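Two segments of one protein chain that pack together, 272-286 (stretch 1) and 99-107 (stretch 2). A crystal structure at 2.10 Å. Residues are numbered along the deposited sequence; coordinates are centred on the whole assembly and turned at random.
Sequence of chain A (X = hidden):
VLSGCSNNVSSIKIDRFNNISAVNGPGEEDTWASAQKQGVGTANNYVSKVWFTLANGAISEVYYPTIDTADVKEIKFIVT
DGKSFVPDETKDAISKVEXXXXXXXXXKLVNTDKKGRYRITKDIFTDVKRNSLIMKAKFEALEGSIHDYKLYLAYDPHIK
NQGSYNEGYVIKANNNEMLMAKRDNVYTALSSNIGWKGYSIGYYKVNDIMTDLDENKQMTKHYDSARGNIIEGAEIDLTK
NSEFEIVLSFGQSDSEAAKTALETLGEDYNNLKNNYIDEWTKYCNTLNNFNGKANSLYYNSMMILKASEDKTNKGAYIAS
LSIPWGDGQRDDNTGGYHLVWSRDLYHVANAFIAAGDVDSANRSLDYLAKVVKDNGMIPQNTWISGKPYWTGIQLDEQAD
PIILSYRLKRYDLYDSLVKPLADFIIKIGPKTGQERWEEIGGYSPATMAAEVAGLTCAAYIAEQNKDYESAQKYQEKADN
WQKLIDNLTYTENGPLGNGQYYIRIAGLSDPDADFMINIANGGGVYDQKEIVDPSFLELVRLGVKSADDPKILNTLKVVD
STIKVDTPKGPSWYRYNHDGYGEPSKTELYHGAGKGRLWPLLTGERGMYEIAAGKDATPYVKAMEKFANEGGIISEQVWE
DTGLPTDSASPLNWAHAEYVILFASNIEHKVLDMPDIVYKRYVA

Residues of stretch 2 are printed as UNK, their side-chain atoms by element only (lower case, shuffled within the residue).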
# COMPACT_ATOMS: atom_id res chain seq x y z
N LEU A 272 -20.96 -14.08 10.97
CA LEU A 272 -19.60 -13.88 10.48
C LEU A 272 -19.35 -12.42 10.19
O LEU A 272 -18.32 -11.86 10.55
CB LEU A 272 -19.38 -14.68 9.19
CG LEU A 272 -19.19 -16.20 9.28
CD1 LEU A 272 -19.06 -16.76 7.88
CD2 LEU A 272 -17.95 -16.52 10.10
N LYS A 273 -20.32 -11.79 9.52
CA LYS A 273 -20.21 -10.39 9.16
C LYS A 273 -20.12 -9.50 10.40
O LYS A 273 -19.25 -8.64 10.50
CB LYS A 273 -21.41 -9.99 8.30
CG LYS A 273 -21.34 -8.58 7.77
CD LYS A 273 -22.52 -8.30 6.85
CE LYS A 273 -22.63 -6.82 6.54
NZ LYS A 273 -23.87 -6.53 5.77
N ASN A 274 -21.03 -9.72 11.35
CA ASN A 274 -21.02 -8.92 12.57
C ASN A 274 -19.72 -9.12 13.36
O ASN A 274 -19.19 -8.17 13.94
CB ASN A 274 -22.23 -9.26 13.44
CG ASN A 274 -23.55 -8.84 12.80
OD1 ASN A 274 -23.64 -7.81 12.15
ND2 ASN A 274 -24.59 -9.65 13.00
N ASN A 275 -19.22 -10.35 13.39
CA ASN A 275 -17.98 -10.65 14.12
C ASN A 275 -16.81 -9.91 13.46
O ASN A 275 -15.90 -9.44 14.15
CB ASN A 275 -17.70 -12.15 14.12
CG ASN A 275 -18.67 -12.94 14.99
OD1 ASN A 275 -18.65 -14.17 15.01
ND2 ASN A 275 -19.52 -12.22 15.72
N TYR A 276 -16.84 -9.84 12.14
CA TYR A 276 -15.78 -9.16 11.40
C TYR A 276 -15.80 -7.69 11.77
O TYR A 276 -14.77 -7.11 12.13
CB TYR A 276 -16.00 -9.32 9.89
CG TYR A 276 -14.94 -8.67 9.02
CD1 TYR A 276 -13.76 -9.34 8.69
CD2 TYR A 276 -15.13 -7.38 8.52
CE1 TYR A 276 -12.79 -8.73 7.88
CE2 TYR A 276 -14.17 -6.77 7.71
CZ TYR A 276 -13.00 -7.45 7.39
OH TYR A 276 -12.06 -6.84 6.59
N ILE A 277 -16.99 -7.09 11.71
CA ILE A 277 -17.18 -5.68 12.03
C ILE A 277 -16.83 -5.35 13.48
O ILE A 277 -16.13 -4.37 13.75
CB ILE A 277 -18.63 -5.24 11.75
CG1 ILE A 277 -18.93 -5.38 10.26
CG2 ILE A 277 -18.86 -3.81 12.20
CD1 ILE A 277 -20.40 -5.17 9.89
N ASP A 278 -17.31 -6.17 14.42
CA ASP A 278 -17.05 -5.94 15.84
C ASP A 278 -15.56 -5.92 16.16
O ASP A 278 -15.10 -5.09 16.95
CB ASP A 278 -17.73 -7.01 16.71
CG ASP A 278 -19.24 -6.95 16.64
OD1 ASP A 278 -19.80 -5.84 16.56
OD2 ASP A 278 -19.88 -8.03 16.69
N GLU A 279 -14.82 -6.84 15.57
CA GLU A 279 -13.38 -6.92 15.81
C GLU A 279 -12.69 -5.63 15.40
O GLU A 279 -11.82 -5.12 16.11
CB GLU A 279 -12.77 -8.10 15.06
CG GLU A 279 -11.87 -8.97 15.92
CD GLU A 279 -11.30 -10.17 15.17
OE1 GLU A 279 -10.64 -11.01 15.82
OE2 GLU A 279 -11.50 -10.27 13.95
N TRP A 280 -13.07 -5.11 14.23
CA TRP A 280 -12.50 -3.87 13.72
C TRP A 280 -12.96 -2.66 14.52
O TRP A 280 -12.19 -1.72 14.74
CB TRP A 280 -12.87 -3.69 12.25
CG TRP A 280 -11.88 -4.31 11.32
CD1 TRP A 280 -12.11 -5.30 10.40
CD2 TRP A 280 -10.48 -4.00 11.23
NE1 TRP A 280 -10.95 -5.63 9.75
CE2 TRP A 280 -9.93 -4.85 10.24
CE3 TRP A 280 -9.65 -3.09 11.89
CZ2 TRP A 280 -8.57 -4.81 9.90
CZ3 TRP A 280 -8.30 -3.06 11.56
CH2 TRP A 280 -7.78 -3.91 10.57
N THR A 281 -14.22 -2.68 14.94
CA THR A 281 -14.79 -1.58 15.72
C THR A 281 -14.08 -1.50 17.06
O THR A 281 -13.75 -0.42 17.55
CB THR A 281 -16.30 -1.79 15.94
OG1 THR A 281 -16.94 -1.94 14.67
CG2 THR A 281 -16.91 -0.59 16.65
N LYS A 282 -13.82 -2.66 17.65
CA LYS A 282 -13.13 -2.75 18.93
C LYS A 282 -11.78 -2.05 18.84
O LYS A 282 -11.38 -1.32 19.76
CB LYS A 282 -12.91 -4.22 19.29
CG LYS A 282 -12.12 -4.44 20.56
CD LYS A 282 -11.83 -5.91 20.77
CE LYS A 282 -11.08 -6.14 22.06
NZ LYS A 282 -10.85 -7.60 22.30
N TYR A 283 -11.08 -2.27 17.74
CA TYR A 283 -9.78 -1.64 17.54
C TYR A 283 -9.90 -0.13 17.40
O TYR A 283 -9.15 0.60 18.03
CB TYR A 283 -9.08 -2.21 16.31
CG TYR A 283 -7.83 -1.43 15.96
CD1 TYR A 283 -7.78 -0.63 14.82
CD2 TYR A 283 -6.71 -1.47 16.79
CE1 TYR A 283 -6.64 0.13 14.52
CE2 TYR A 283 -5.57 -0.72 16.50
CZ TYR A 283 -5.54 0.07 15.36
OH TYR A 283 -4.40 0.79 15.07
N CYS A 284 -10.85 0.32 16.59
CA CYS A 284 -11.02 1.76 16.39
C CYS A 284 -11.32 2.48 17.69
O CYS A 284 -10.80 3.57 17.94
CB CYS A 284 -12.16 2.04 15.40
SG CYS A 284 -11.78 1.60 13.69
N ASN A 285 -12.14 1.86 18.53
CA ASN A 285 -12.52 2.47 19.80
C ASN A 285 -11.41 2.46 20.83
O ASN A 285 -11.57 2.97 21.94
CB ASN A 285 -13.77 1.80 20.36
CG ASN A 285 -14.99 2.09 19.53
OD1 ASN A 285 -15.12 3.17 18.95
ND2 ASN A 285 -15.91 1.13 19.46
N THR A 286 -10.28 1.87 20.47
CA THR A 286 -9.14 1.82 21.36
C THR A 286 -8.25 3.03 21.05
O THR A 286 -7.36 3.38 21.82
CB THR A 286 -8.35 0.50 21.17
OG1 THR A 286 -7.68 0.16 22.39
CG2 THR A 286 -7.31 0.65 20.07
N UNK A 99 -18.19 1.40 2.99
CA UNK A 99 -17.86 0.40 4.01
C UNK A 99 -19.10 0.07 4.84
O UNK A 99 -20.04 0.86 4.88
c UNK A 99 -14.34 2.20 6.29
c UNK A 99 -14.23 1.30 5.07
n UNK A 99 -14.55 3.63 5.92
c UNK A 99 -15.47 1.34 4.18
c UNK A 99 -16.74 0.91 4.92
N UNK A 100 -19.08 -1.08 5.50
CA UNK A 100 -20.20 -1.50 6.34
C UNK A 100 -20.44 -0.40 7.37
O UNK A 100 -21.57 0.02 7.60
c UNK A 100 -19.13 -5.17 6.51
c UNK A 100 -19.02 -6.27 5.66
c UNK A 100 -19.76 -4.00 6.10
c UNK A 100 -20.19 -5.04 3.96
c UNK A 100 -20.30 -3.95 4.81
c UNK A 100 -19.55 -6.20 4.38
c UNK A 100 -19.87 -2.83 7.04
N UNK A 101 -19.35 0.06 7.99
CA UNK A 101 -19.40 1.14 8.98
C UNK A 101 -18.09 1.91 8.87
O UNK A 101 -17.17 1.49 8.17
o UNK A 101 -18.30 -0.03 10.80
c UNK A 101 -19.52 0.61 10.42
c UNK A 101 -20.68 -0.37 10.55
N UNK A 102 -18.02 3.04 9.57
CA UNK A 102 -16.82 3.87 9.57
C UNK A 102 -15.70 3.27 10.43
O UNK A 102 -14.59 3.81 10.48
o UNK A 102 -18.03 7.34 9.34
o UNK A 102 -17.87 5.71 7.87
c UNK A 102 -17.14 5.27 10.10
c UNK A 102 -17.72 6.17 9.03
N UNK A 103 -15.99 2.16 11.09
CA UNK A 103 -14.98 1.53 11.94
C UNK A 103 -14.78 0.06 11.62
O UNK A 103 -14.54 -0.75 12.51
c UNK A 103 -15.35 1.72 13.42
c UNK A 103 -15.76 4.84 15.73
c UNK A 103 -15.81 3.37 15.31
n UNK A 103 -16.24 5.06 17.13
c UNK A 103 -15.36 3.19 13.86
N UNK A 104 -14.89 -0.28 10.34
CA UNK A 104 -14.70 -1.65 9.87
C UNK A 104 -14.27 -1.67 8.40
O UNK A 104 -14.78 -0.89 7.58
c UNK A 104 -15.98 -2.48 10.06
o UNK A 104 -17.09 -1.92 9.39
N UNK A 105 -13.34 -2.56 8.07
CA UNK A 105 -12.86 -2.67 6.70
C UNK A 105 -13.67 -3.71 5.92
O UNK A 105 -13.12 -4.60 5.27
c UNK A 105 -11.37 -3.02 6.67
c UNK A 105 -10.66 -0.65 6.30
c UNK A 105 -8.97 -2.36 6.96
c UNK A 105 -10.42 -1.91 7.12
N UNK A 106 -14.99 -3.59 6.03
CA UNK A 106 -15.90 -4.48 5.33
C UNK A 106 -16.49 -3.61 4.24
O UNK A 106 -16.76 -2.43 4.48
N UNK A 107 -16.72 -4.16 3.06
CA UNK A 107 -17.24 -3.35 1.97
C UNK A 107 -18.48 -3.84 1.25
O UNK A 107 -18.75 -5.05 1.15
c UNK A 107 -12.73 -2.72 2.53
c UNK A 107 -16.15 -3.15 0.91
c UNK A 107 -14.88 -2.51 1.43
c UNK A 107 -14.64 -1.15 1.27
c UNK A 107 -13.46 -0.57 1.72
c UNK A 107 -12.51 -1.36 2.35
o UNK A 107 -11.33 -0.80 2.81
c UNK A 107 -13.91 -3.28 2.07
O HOH W 1 -18.60 -0.31 13.45

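Position 99 carries four carbons in a row ending in a nitrogen, the pattern of Lys 99; its chain stays out of reach of the helix and adds nothing to the contact.

Position 100 has one carbon and then a ring of six carbons with no oxygen, with Lys 273 over one face and Ile 277 close by: Phe 100. CE of Lys 273 sits 3.8 Å from CE1 of Phe 100, and NZ of Lys 273 lies over the same face in a cation-pi arrangement. CD1 of Ile 277 comes within 3.6 Å of CD1 of Phe 100.

At position 101 a single carbon carries one oxygen and one carbon, the oxygen joined through a water to Thr 281: Thr 101. The water lies 2.7 Å from OG1 of Thr 101 and donates to OG1 of Thr 281 at 2.6 Å.

Position 102 shows two carbons, the second bearing two oxygens, and touches nothing on the helix: Asp 102, which points away and leaves its carboxylate exposed.

Position 103 again has four carbons in a row ending in nitrogen, and that nitrogen reaches Asn 285; this is Lys 103. Its extended chain passes the end of the helix, with CB 3.6 Å from SG of Cys 284, and NZ of Lys 103 donates to OD1 of Asn 285 at 2.9 Å.

Position 104 has one carbon and one oxygen, packed by Trp 280 and Ile 277: Ser 104. OG of Ser 104 and OG1 of Thr 101 share a hydrogen bond of 2.7 Å, bracing the turn, while CA of Ser 104 packs 3.6 Å from CB of Trp 280.

Position 105 has four carbons forked at the second, one tip lying over a face of the Trp 280 six-membered ring: Leu 105. That tip, CD1, is 3.8 Å from CZ2 of Trp 280, and the backbone O of Leu 105 accepts from OH of Tyr 276 at 2.8 Å.

Position 106 has no side-chain atoms, and its backbone N meets the edge of the Tyr 276 ring: Gly 106. An ideal CB would fall 2.2 Å from CD1 of Phe 100, so the bare backbone leaves room for that ring.

Position 107 has one carbon, then a six-carbon ring bearing an oxygen, and makes no contact: Tyr 107, which points away.

The contact works by fitting an irregular loop against a regular helix. Apolar packing by Ile 277 and Trp 280 lies between two lysine reaches, Lys 273 over Phe 100 and Lys 103 to Asn 285. Direct hydrogen bonds are few: one fixes backbone at Leu 105, the other a lysine tip.

Stretch 2 (99-107) KFTDKSLGY
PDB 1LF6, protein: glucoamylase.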